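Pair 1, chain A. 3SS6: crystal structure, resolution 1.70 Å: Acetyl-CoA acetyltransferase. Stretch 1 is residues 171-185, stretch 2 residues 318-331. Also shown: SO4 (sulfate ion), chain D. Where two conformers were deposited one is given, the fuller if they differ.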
# COMPACT_ATOMS: atom_id res chain seq x y z
N GLU A 171 -2.50 -33.16 -27.77
CA GLU A 171 -3.69 -33.97 -27.49
C GLU A 171 -3.54 -34.81 -26.21
O GLU A 171 -3.80 -36.01 -26.20
CB GLU A 171 -4.05 -34.85 -28.69
CG GLU A 171 -4.37 -34.03 -29.93
CD GLU A 171 -4.77 -34.89 -31.12
OE1 GLU A 171 -5.77 -35.63 -31.01
OE2 GLU A 171 -4.07 -34.83 -32.16
N ILE A 172 -3.13 -34.13 -25.14
CA ILE A 172 -2.89 -34.74 -23.84
C ILE A 172 -4.20 -34.81 -23.04
O ILE A 172 -4.93 -33.82 -22.96
CB ILE A 172 -1.87 -33.90 -23.05
CG1 ILE A 172 -0.57 -33.82 -23.84
CG2 ILE A 172 -1.62 -34.50 -21.68
CD1 ILE A 172 0.44 -32.83 -23.27
N THR A 173 -4.50 -35.98 -22.48
CA THR A 173 -5.76 -36.15 -21.77
C THR A 173 -5.67 -35.79 -20.29
O THR A 173 -4.58 -35.75 -19.70
CB THR A 173 -6.28 -37.59 -21.88
OG1 THR A 173 -5.41 -38.46 -21.14
CG2 THR A 173 -6.32 -38.04 -23.34
N ARG A 174 -6.82 -35.53 -19.68
CA ARG A 174 -6.91 -35.32 -18.24
C ARG A 174 -6.36 -36.53 -17.50
O ARG A 174 -5.61 -36.38 -16.54
CB ARG A 174 -8.37 -35.07 -17.84
CG ARG A 174 -8.62 -35.03 -16.33
CD ARG A 174 -7.89 -33.87 -15.64
NE ARG A 174 -8.33 -33.74 -14.26
CZ ARG A 174 -9.38 -33.01 -13.87
NH1 ARG A 174 -10.08 -32.30 -14.75
NH2 ARG A 174 -9.72 -32.97 -12.58
N GLU A 175 -6.74 -37.73 -17.94
CA GLU A 175 -6.22 -38.96 -17.31
C GLU A 175 -4.70 -39.02 -17.33
O GLU A 175 -4.07 -39.33 -16.31
CB GLU A 175 -6.80 -40.20 -17.97
CG GLU A 175 -6.14 -41.49 -17.48
CD GLU A 175 -6.83 -42.74 -18.00
OE1 GLU A 175 -8.07 -42.81 -17.92
OE2 GLU A 175 -6.13 -43.65 -18.48
N GLU A 176 -4.09 -38.77 -18.49
CA GLU A 176 -2.63 -38.78 -18.58
C GLU A 176 -2.01 -37.83 -17.56
O GLU A 176 -1.05 -38.17 -16.87
CB GLU A 176 -2.15 -38.41 -19.98
CG GLU A 176 -2.37 -39.49 -21.02
CD GLU A 176 -1.94 -39.06 -22.42
OE1 GLU A 176 -2.44 -38.03 -22.93
OE2 GLU A 176 -1.09 -39.76 -23.01
N GLN A 177 -2.55 -36.62 -17.48
CA GLN A 177 -2.02 -35.63 -16.54
C GLN A 177 -2.16 -36.10 -15.10
O GLN A 177 -1.23 -35.97 -14.30
CB GLN A 177 -2.73 -34.29 -16.72
CG GLN A 177 -2.43 -33.63 -18.07
CD GLN A 177 -3.30 -32.42 -18.31
OE1 GLN A 177 -3.16 -31.41 -17.63
NE2 GLN A 177 -4.23 -32.54 -19.25
N ASP A 178 -3.33 -36.64 -14.77
CA ASP A 178 -3.58 -37.07 -13.40
C ASP A 178 -2.79 -38.32 -13.03
O ASP A 178 -2.47 -38.53 -11.86
CB ASP A 178 -5.08 -37.23 -13.13
CG ASP A 178 -5.79 -35.88 -13.02
OD1 ASP A 178 -5.07 -34.86 -12.92
OD2 ASP A 178 -7.04 -35.85 -13.02
N GLU A 179 -2.46 -39.15 -14.02
CA GLU A 179 -1.62 -40.32 -13.76
C GLU A 179 -0.20 -39.88 -13.40
O GLU A 179 0.42 -40.43 -12.48
CB GLU A 179 -1.57 -41.25 -14.97
CG GLU A 179 -0.67 -42.46 -14.76
CD GLU A 179 -0.61 -43.39 -15.97
OE1 GLU A 179 -1.66 -43.98 -16.32
OE2 GLU A 179 0.48 -43.53 -16.56
N VAL A 180 0.30 -38.90 -14.14
CA VAL A 180 1.61 -38.34 -13.86
C VAL A 180 1.62 -37.66 -12.49
O VAL A 180 2.58 -37.79 -11.73
CB VAL A 180 2.05 -37.35 -14.95
CG1 VAL A 180 3.20 -36.47 -14.47
CG2 VAL A 180 2.45 -38.12 -16.20
N ALA A 181 0.54 -36.95 -12.18
CA ALA A 181 0.44 -36.26 -10.89
C ALA A 181 0.46 -37.25 -9.72
O ALA A 181 1.17 -37.04 -8.73
CB ALA A 181 -0.81 -35.39 -10.83
N LEU A 182 -0.33 -38.32 -9.85
CA LEU A 182 -0.38 -39.32 -8.79
C LEU A 182 0.98 -39.99 -8.64
O LEU A 182 1.43 -40.25 -7.52
CB LEU A 182 -1.47 -40.36 -9.08
CG LEU A 182 -1.57 -41.50 -8.07
CD1 LEU A 182 -1.87 -40.98 -6.66
CD2 LEU A 182 -2.64 -42.49 -8.53
N ARG A 183 1.62 -40.26 -9.76
CA ARG A 183 2.94 -40.86 -9.77
C ARG A 183 3.94 -39.97 -9.03
O ARG A 183 4.76 -40.46 -8.25
CB ARG A 183 3.41 -41.06 -11.21
CG ARG A 183 4.82 -41.59 -11.36
CD ARG A 183 5.19 -41.69 -12.83
NE ARG A 183 6.49 -42.32 -13.04
CZ ARG A 183 7.65 -41.67 -13.04
NH1 ARG A 183 7.69 -40.35 -12.84
NH2 ARG A 183 8.78 -42.34 -13.25
N SER A 184 3.84 -38.67 -9.27
CA SER A 184 4.78 -37.72 -8.69
C SER A 184 4.71 -37.75 -7.17
O SER A 184 5.73 -37.82 -6.49
CB SER A 184 4.50 -36.30 -9.23
OG SER A 184 5.63 -35.46 -9.05
N HIS A 185 3.49 -37.73 -6.62
CA HIS A 185 3.34 -37.81 -5.17
C HIS A 185 3.75 -39.18 -4.65
O HIS A 185 4.43 -39.29 -3.63
CB HIS A 185 1.89 -37.54 -4.76
CG HIS A 185 1.51 -36.10 -4.83
ND1 HIS A 185 1.60 -35.26 -3.74
CD2 HIS A 185 1.04 -35.34 -5.85
CE1 HIS A 185 1.20 -34.05 -4.08
NE2 HIS A 185 0.86 -34.07 -5.36
N ASN A 318 11.92 -31.28 -14.98
CA ASN A 318 11.01 -30.73 -13.99
C ASN A 318 9.55 -30.73 -14.45
O ASN A 318 9.25 -30.36 -15.58
CB ASN A 318 11.41 -29.34 -13.51
CG ASN A 318 10.49 -28.84 -12.40
OD1 ASN A 318 10.26 -29.54 -11.42
ND2 ASN A 318 9.93 -27.65 -12.59
N GLU A 319 8.66 -31.17 -13.56
CA GLU A 319 7.22 -31.08 -13.81
C GLU A 319 6.68 -29.72 -13.37
O GLU A 319 6.25 -29.58 -12.24
CB GLU A 319 6.48 -32.17 -13.02
CG GLU A 319 6.63 -33.61 -13.51
CD GLU A 319 6.26 -34.61 -12.43
OE1 GLU A 319 6.03 -34.18 -11.28
OE2 GLU A 319 6.20 -35.82 -12.72
N ALA A 320 6.69 -28.72 -14.25
CA ALA A 320 6.03 -27.45 -13.97
C ALA A 320 4.51 -27.67 -13.98
O ALA A 320 3.76 -27.14 -13.15
CB ALA A 320 6.42 -26.43 -15.00
N PHE A 321 4.07 -28.46 -14.95
CA PHE A 321 2.71 -28.97 -15.01
C PHE A 321 2.85 -30.38 -15.53
O PHE A 321 3.77 -30.66 -16.30
CB PHE A 321 1.86 -28.14 -15.98
CG PHE A 321 1.83 -26.69 -15.64
CD1 PHE A 321 0.83 -26.17 -14.83
CD2 PHE A 321 2.84 -25.85 -16.08
CE1 PHE A 321 0.81 -24.83 -14.49
CE2 PHE A 321 2.84 -24.50 -15.74
CZ PHE A 321 1.81 -23.99 -14.95
N ALA A 322 1.97 -31.27 -15.11
CA ALA A 322 2.03 -32.63 -15.64
C ALA A 322 1.91 -32.59 -17.18
O ALA A 322 2.58 -33.35 -17.88
CB ALA A 322 0.93 -33.48 -15.04
N ALA A 323 1.05 -31.71 -17.68
CA ALA A 323 0.80 -31.60 -19.11
C ALA A 323 2.07 -31.18 -19.84
O ALA A 323 2.36 -31.64 -20.94
CB ALA A 323 -0.29 -30.58 -19.38
N GLN A 324 2.82 -30.27 -19.21
CA GLN A 324 4.05 -29.78 -19.82
C GLN A 324 5.07 -30.90 -19.87
O GLN A 324 5.73 -31.10 -20.90
CB GLN A 324 4.56 -28.57 -19.03
CG GLN A 324 6.01 -28.23 -19.29
CD GLN A 324 6.97 -28.89 -18.32
OE1 GLN A 324 6.65 -29.11 -17.14
NE2 GLN A 324 8.16 -29.22 -18.82
N TYR A 325 5.20 -31.64 -18.78
CA TYR A 325 6.09 -32.80 -18.77
C TYR A 325 5.68 -33.79 -19.87
O TYR A 325 6.53 -34.30 -20.62
CB TYR A 325 6.11 -33.51 -17.41
CG TYR A 325 6.75 -34.86 -17.61
CD1 TYR A 325 8.13 -34.96 -17.75
CD2 TYR A 325 5.98 -36.00 -17.77
CE1 TYR A 325 8.73 -36.17 -18.01
CE2 TYR A 325 6.58 -37.23 -18.03
CZ TYR A 325 7.96 -37.30 -18.15
OH TYR A 325 8.57 -38.50 -18.42
N LEU A 326 4.39 -34.07 -19.97
CA LEU A 326 3.89 -35.03 -20.95
C LEU A 326 4.22 -34.63 -22.38
O LEU A 326 4.54 -35.48 -23.21
CB LEU A 326 2.39 -35.26 -20.77
CG LEU A 326 2.07 -36.16 -19.56
CD1 LEU A 326 0.65 -35.92 -19.06
CD2 LEU A 326 2.27 -37.63 -19.94
N ALA A 327 4.17 -33.33 -22.68
CA ALA A 327 4.53 -32.86 -24.01
C ALA A 327 5.98 -33.18 -24.32
O ALA A 327 6.31 -33.64 -25.41
CB ALA A 327 4.27 -31.35 -24.15
N VAL A 328 6.86 -32.94 -23.35
CA VAL A 328 8.28 -33.27 -23.51
C VAL A 328 8.47 -34.78 -23.68
O VAL A 328 9.19 -35.22 -24.57
CB VAL A 328 9.12 -32.78 -22.32
CG1 VAL A 328 10.55 -33.25 -22.45
CG2 VAL A 328 9.07 -31.26 -22.24
N GLU A 329 7.81 -35.55 -22.83
CA GLU A 329 7.88 -37.01 -22.93
C GLU A 329 7.47 -37.53 -24.31
O GLU A 329 8.13 -38.39 -24.89
CB GLU A 329 7.03 -37.67 -21.84
CG GLU A 329 7.10 -39.19 -21.87
CD GLU A 329 6.24 -39.82 -20.79
OE1 GLU A 329 6.74 -39.99 -19.66
OE2 GLU A 329 5.07 -40.15 -21.09
N LYS A 330 6.36 -37.01 -24.83
CA LYS A 330 5.87 -37.40 -26.14
C LYS A 330 6.80 -36.95 -27.26
O LYS A 330 7.08 -37.70 -28.19
CB LYS A 330 4.46 -36.87 -26.37
CG LYS A 330 3.42 -37.49 -25.43
CD LYS A 330 2.07 -36.80 -25.54
CE LYS A 330 1.08 -37.37 -24.54
NZ LYS A 330 0.85 -38.83 -24.75
N GLU A 331 7.29 -35.71 -27.16
CA GLU A 331 8.15 -35.16 -28.20
C GLU A 331 9.46 -35.93 -28.34
O GLU A 331 9.91 -36.22 -29.45
CB GLU A 331 8.42 -33.68 -27.93
CG GLU A 331 9.37 -33.02 -28.92
CD GLU A 331 8.82 -33.00 -30.34
OE1 GLU A 331 7.61 -32.75 -30.52
OE2 GLU A 331 9.61 -33.24 -31.27
S SO4 D . 6.93 -45.60 -14.36
O1 SO4 D . 6.99 -47.02 -14.70
O2 SO4 D . 5.59 -45.27 -13.87
O3 SO4 D . 7.92 -45.31 -13.32
O4 SO4 D . 7.22 -44.81 -15.55
O HOH W 1 -2.28 -38.25 -25.48
O HOH W 2 -1.05 -30.58 -16.11
O HOH W 3 5.57 -38.27 -12.16

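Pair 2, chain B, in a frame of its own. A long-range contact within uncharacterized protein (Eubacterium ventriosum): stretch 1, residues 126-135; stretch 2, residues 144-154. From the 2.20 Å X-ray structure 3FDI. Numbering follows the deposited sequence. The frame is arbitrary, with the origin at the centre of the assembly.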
# COMPACT_ATOMS: atom_id res chain seq x y z
N ASP B 126 -2.34 -11.13 -18.54
CA ASP B 126 -2.16 -12.24 -17.57
C ASP B 126 -0.74 -12.75 -17.65
O ASP B 126 -0.04 -12.47 -18.61
CB ASP B 126 -3.15 -13.35 -17.81
CG ASP B 126 -2.89 -14.03 -19.08
OD1 ASP B 126 -3.26 -13.44 -20.12
OD2 ASP B 126 -2.24 -15.10 -19.06
N LYS B 127 -0.28 -13.48 -16.65
CA LYS B 127 1.11 -13.99 -16.65
C LYS B 127 1.53 -14.73 -17.93
O LYS B 127 2.44 -14.26 -18.62
CB LYS B 127 1.37 -14.91 -15.49
CG LYS B 127 1.61 -14.21 -14.17
CD LYS B 127 2.53 -15.12 -13.30
CE LYS B 127 2.45 -14.78 -11.80
NZ LYS B 127 3.10 -15.89 -11.03
N ASP B 128 0.88 -15.85 -18.26
CA ASP B 128 1.23 -16.64 -19.47
C ASP B 128 1.47 -15.75 -20.69
O ASP B 128 2.53 -15.81 -21.32
CB ASP B 128 0.12 -17.62 -19.85
CG ASP B 128 -0.21 -18.61 -18.74
OD1 ASP B 128 0.45 -18.58 -17.68
OD2 ASP B 128 -1.14 -19.43 -18.96
N THR B 129 0.47 -14.91 -20.99
CA THR B 129 0.51 -14.04 -22.17
C THR B 129 1.75 -13.15 -22.17
O THR B 129 2.49 -13.13 -23.16
CB THR B 129 -0.76 -13.20 -22.25
OG1 THR B 129 -1.89 -14.08 -22.25
CG2 THR B 129 -0.79 -12.34 -23.51
N LYS B 130 1.97 -12.44 -21.05
CA LYS B 130 3.17 -11.61 -20.86
C LYS B 130 4.49 -12.40 -20.92
O LYS B 130 5.43 -11.99 -21.59
CB LYS B 130 3.14 -10.84 -19.51
CG LYS B 130 2.02 -9.83 -19.34
CD LYS B 130 2.17 -8.94 -18.11
CE LYS B 130 1.76 -9.64 -16.84
NZ LYS B 130 1.70 -8.69 -15.63
N THR B 131 4.56 -13.53 -20.22
CA THR B 131 5.81 -14.28 -20.20
C THR B 131 6.12 -14.77 -21.59
O THR B 131 7.28 -14.82 -22.01
CB THR B 131 5.87 -15.46 -19.17
OG1 THR B 131 5.66 -16.72 -19.82
CG2 THR B 131 4.93 -15.29 -18.02
N LYS B 132 5.08 -15.11 -22.34
CA LYS B 132 5.31 -15.60 -23.68
C LYS B 132 5.86 -14.43 -24.47
O LYS B 132 6.91 -14.54 -25.11
CB LYS B 132 4.05 -16.23 -24.31
CG LYS B 132 4.09 -17.80 -24.45
CD LYS B 132 2.71 -18.46 -24.48
CE LYS B 132 1.92 -18.21 -23.17
NZ LYS B 132 0.67 -19.01 -23.06
N ARG B 133 5.21 -13.27 -24.39
CA ARG B 133 5.64 -12.12 -25.21
C ARG B 133 7.07 -11.72 -24.88
O ARG B 133 7.84 -11.43 -25.80
CB ARG B 133 4.68 -10.92 -25.11
CG ARG B 133 5.31 -9.58 -25.58
CD ARG B 133 4.31 -8.49 -25.92
NE ARG B 133 2.97 -8.86 -25.51
CZ ARG B 133 1.94 -9.07 -26.32
NH1 ARG B 133 0.77 -9.42 -25.79
NH2 ARG B 133 2.05 -8.90 -27.65
N VAL B 134 7.42 -11.70 -23.59
CA VAL B 134 8.76 -11.32 -23.12
C VAL B 134 9.89 -12.31 -23.55
O VAL B 134 10.95 -11.89 -24.03
CB VAL B 134 8.78 -11.14 -21.57
CG1 VAL B 134 10.19 -10.94 -21.05
CG2 VAL B 134 7.85 -9.95 -21.13
N MSE B 135 9.68 -13.61 -23.34
CA MSE B 135 10.67 -14.63 -23.79
C MSE B 135 10.98 -14.49 -25.27
O MSE B 135 12.14 -14.47 -25.69
CB MSE B 135 10.16 -16.04 -23.54
CG MSE B 135 9.94 -16.36 -22.08
SE MSE B 135 8.99 -18.03 -21.99
CE MSE B 135 10.47 -19.22 -22.63
N THR B 144 13.88 -16.14 -16.37
CA THR B 144 14.33 -14.78 -16.60
C THR B 144 13.17 -13.84 -16.96
O THR B 144 13.09 -12.76 -16.42
CB THR B 144 15.35 -14.74 -17.71
OG1 THR B 144 16.39 -15.65 -17.36
CG2 THR B 144 15.97 -13.34 -17.86
N ALA B 145 12.30 -14.26 -17.87
CA ALA B 145 11.16 -13.47 -18.28
C ALA B 145 10.44 -12.99 -17.06
O ALA B 145 10.18 -11.79 -16.92
CB ALA B 145 10.24 -14.30 -19.13
N LEU B 146 10.14 -13.90 -16.14
CA LEU B 146 9.33 -13.50 -14.98
C LEU B 146 10.06 -12.58 -14.00
O LEU B 146 9.43 -11.72 -13.37
CB LEU B 146 8.65 -14.69 -14.28
CG LEU B 146 7.22 -14.88 -14.81
CD1 LEU B 146 7.17 -16.07 -15.76
CD2 LEU B 146 6.16 -15.02 -13.70
N ASN B 147 11.36 -12.75 -13.88
CA ASN B 147 12.19 -11.86 -13.10
C ASN B 147 12.26 -10.50 -13.73
O ASN B 147 12.09 -9.52 -13.06
CB ASN B 147 13.60 -12.43 -12.97
CG ASN B 147 13.67 -13.55 -11.98
OD1 ASN B 147 12.77 -13.73 -11.16
ND2 ASN B 147 14.74 -14.32 -12.02
N MSE B 148 12.50 -10.44 -15.03
CA MSE B 148 12.44 -9.16 -15.72
C MSE B 148 11.11 -8.44 -15.50
O MSE B 148 11.08 -7.23 -15.27
CB MSE B 148 12.65 -9.37 -17.20
CG MSE B 148 14.07 -9.28 -17.58
SE MSE B 148 14.11 -9.72 -19.43
CE MSE B 148 14.08 -11.65 -19.18
N MSE B 149 10.02 -9.18 -15.57
CA MSE B 149 8.71 -8.56 -15.47
C MSE B 149 8.59 -7.90 -14.10
O MSE B 149 8.26 -6.73 -14.01
CB MSE B 149 7.58 -9.58 -15.71
CG MSE B 149 7.38 -9.96 -17.19
SE MSE B 149 6.54 -11.69 -17.36
CE MSE B 149 5.08 -11.34 -16.19
N LYS B 150 8.95 -8.63 -13.05
CA LYS B 150 8.87 -8.10 -11.68
C LYS B 150 9.82 -6.91 -11.43
O LYS B 150 9.52 -6.02 -10.64
CB LYS B 150 9.09 -9.25 -10.70
CG LYS B 150 9.60 -8.89 -9.30
CD LYS B 150 10.09 -10.18 -8.67
CE LYS B 150 10.56 -9.96 -7.25
NZ LYS B 150 11.26 -11.15 -6.70
N LYS B 151 10.96 -6.89 -12.09
CA LYS B 151 11.91 -5.81 -11.86
C LYS B 151 11.47 -4.50 -12.51
O LYS B 151 11.51 -3.44 -11.90
CB LYS B 151 13.29 -6.19 -12.39
CG LYS B 151 14.36 -5.21 -11.98
CD LYS B 151 15.54 -5.94 -11.48
CE LYS B 151 16.64 -5.03 -10.98
NZ LYS B 151 17.97 -5.79 -10.92
N MSE B 152 11.04 -4.61 -13.74
CA MSE B 152 10.62 -3.48 -14.51
C MSE B 152 9.36 -2.88 -13.94
O MSE B 152 9.27 -1.66 -13.82
CB MSE B 152 10.35 -3.92 -15.93
CG MSE B 152 11.57 -4.39 -16.66
SE MSE B 152 12.89 -3.01 -16.94
CE MSE B 152 11.78 -1.51 -17.49
N ASP B 153 8.41 -3.74 -13.59
CA ASP B 153 7.21 -3.27 -12.92
C ASP B 153 7.53 -2.56 -11.60
O ASP B 153 7.03 -1.45 -11.37
CB ASP B 153 6.15 -4.40 -12.72
CG ASP B 153 5.50 -4.89 -14.06
OD1 ASP B 153 5.57 -4.23 -15.11
OD2 ASP B 153 4.89 -5.96 -14.04
N LYS B 154 8.39 -3.13 -10.74
CA LYS B 154 8.83 -2.40 -9.55
C LYS B 154 9.52 -1.09 -9.92
O LYS B 154 9.27 -0.08 -9.30
CB LYS B 154 9.71 -3.26 -8.61
CG LYS B 154 8.83 -4.24 -7.77
CD LYS B 154 9.63 -5.11 -6.68
CE LYS B 154 9.68 -4.44 -5.27
NZ LYS B 154 10.65 -5.09 -4.27
O HOH W 4 4.45 -7.57 -15.96

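The sharpest difference between these two helix crossings lies in one matched pair of charged positions, where the order of the charges is exchanged and the contact changes with it. In pair 1 the acid sits on the first helix and the base on the second: Lys A330 NZ donates to Glu A176 OE2 at 2.8 Å, a direct salt bridge. In pair 2 the base comes first, and Lys B130 NZ stands 4.5 Å from Asp B153 OD2, beyond a salt bridge. A water fills the gap, accepting from Lys B130 NZ at 3.0 Å and donating to Asp B153 OD2 at 2.5 Å. Opposite charges thus face each other in both pairs, but only the first brings them into direct contact.

The scaffold beneath is nearly identical. The helix axes cross at 102° in pair 1 and 105° in pair 2, with closest approaches of 8.9 and 9.0 Å, and the central backbone superposes to 0.5 Å. An alanine marks a close passage in each: Ala A322 matches Ala B145, and its small CB lets the backbones draw near. Ala A322 CB lies 3.4 Å from Gln A177 O, while Ala B145 CB lies 4.2 Å from the O of the matching Thr B131.

Beside the alanine, Val A180 and Val B134 coincide in position and share the t rotamer. Val A180 CG1 reaches Ala A322 CB at 3.8 Å, and Val B134 CG1 reaches Ala B145 CB at 3.9 Å. One turn further along the second helix, the matched position holds Leu A326 in one case and selenomethionine Met B149 in the other. The branched leucine places CD2 3.8 Å from Val A180 CG2 and CD1 3.6 Å from Gln A177 N; the unbranched chain sets CG 4.0 Å from Val B134 CG2, its SE 3.9 Å from Thr B131 CA and its CE 3.8 Å from Lys B130 CE.

A further exchange shifts bulk between helices. Gln A177 extends its OE1 to 3.5 Å from the CB of small Ala A323; at the matching positions the shorter Thr B131 meets the larger Leu B146.

Within pair 1, Ser A184 OG also donates to Glu A319 OE1 at 2.6 Å, a polar clasp between its two stretches. The general lesson is that a shared crossing fixes where side chains meet, while their size, shape and charge can be distributed differently.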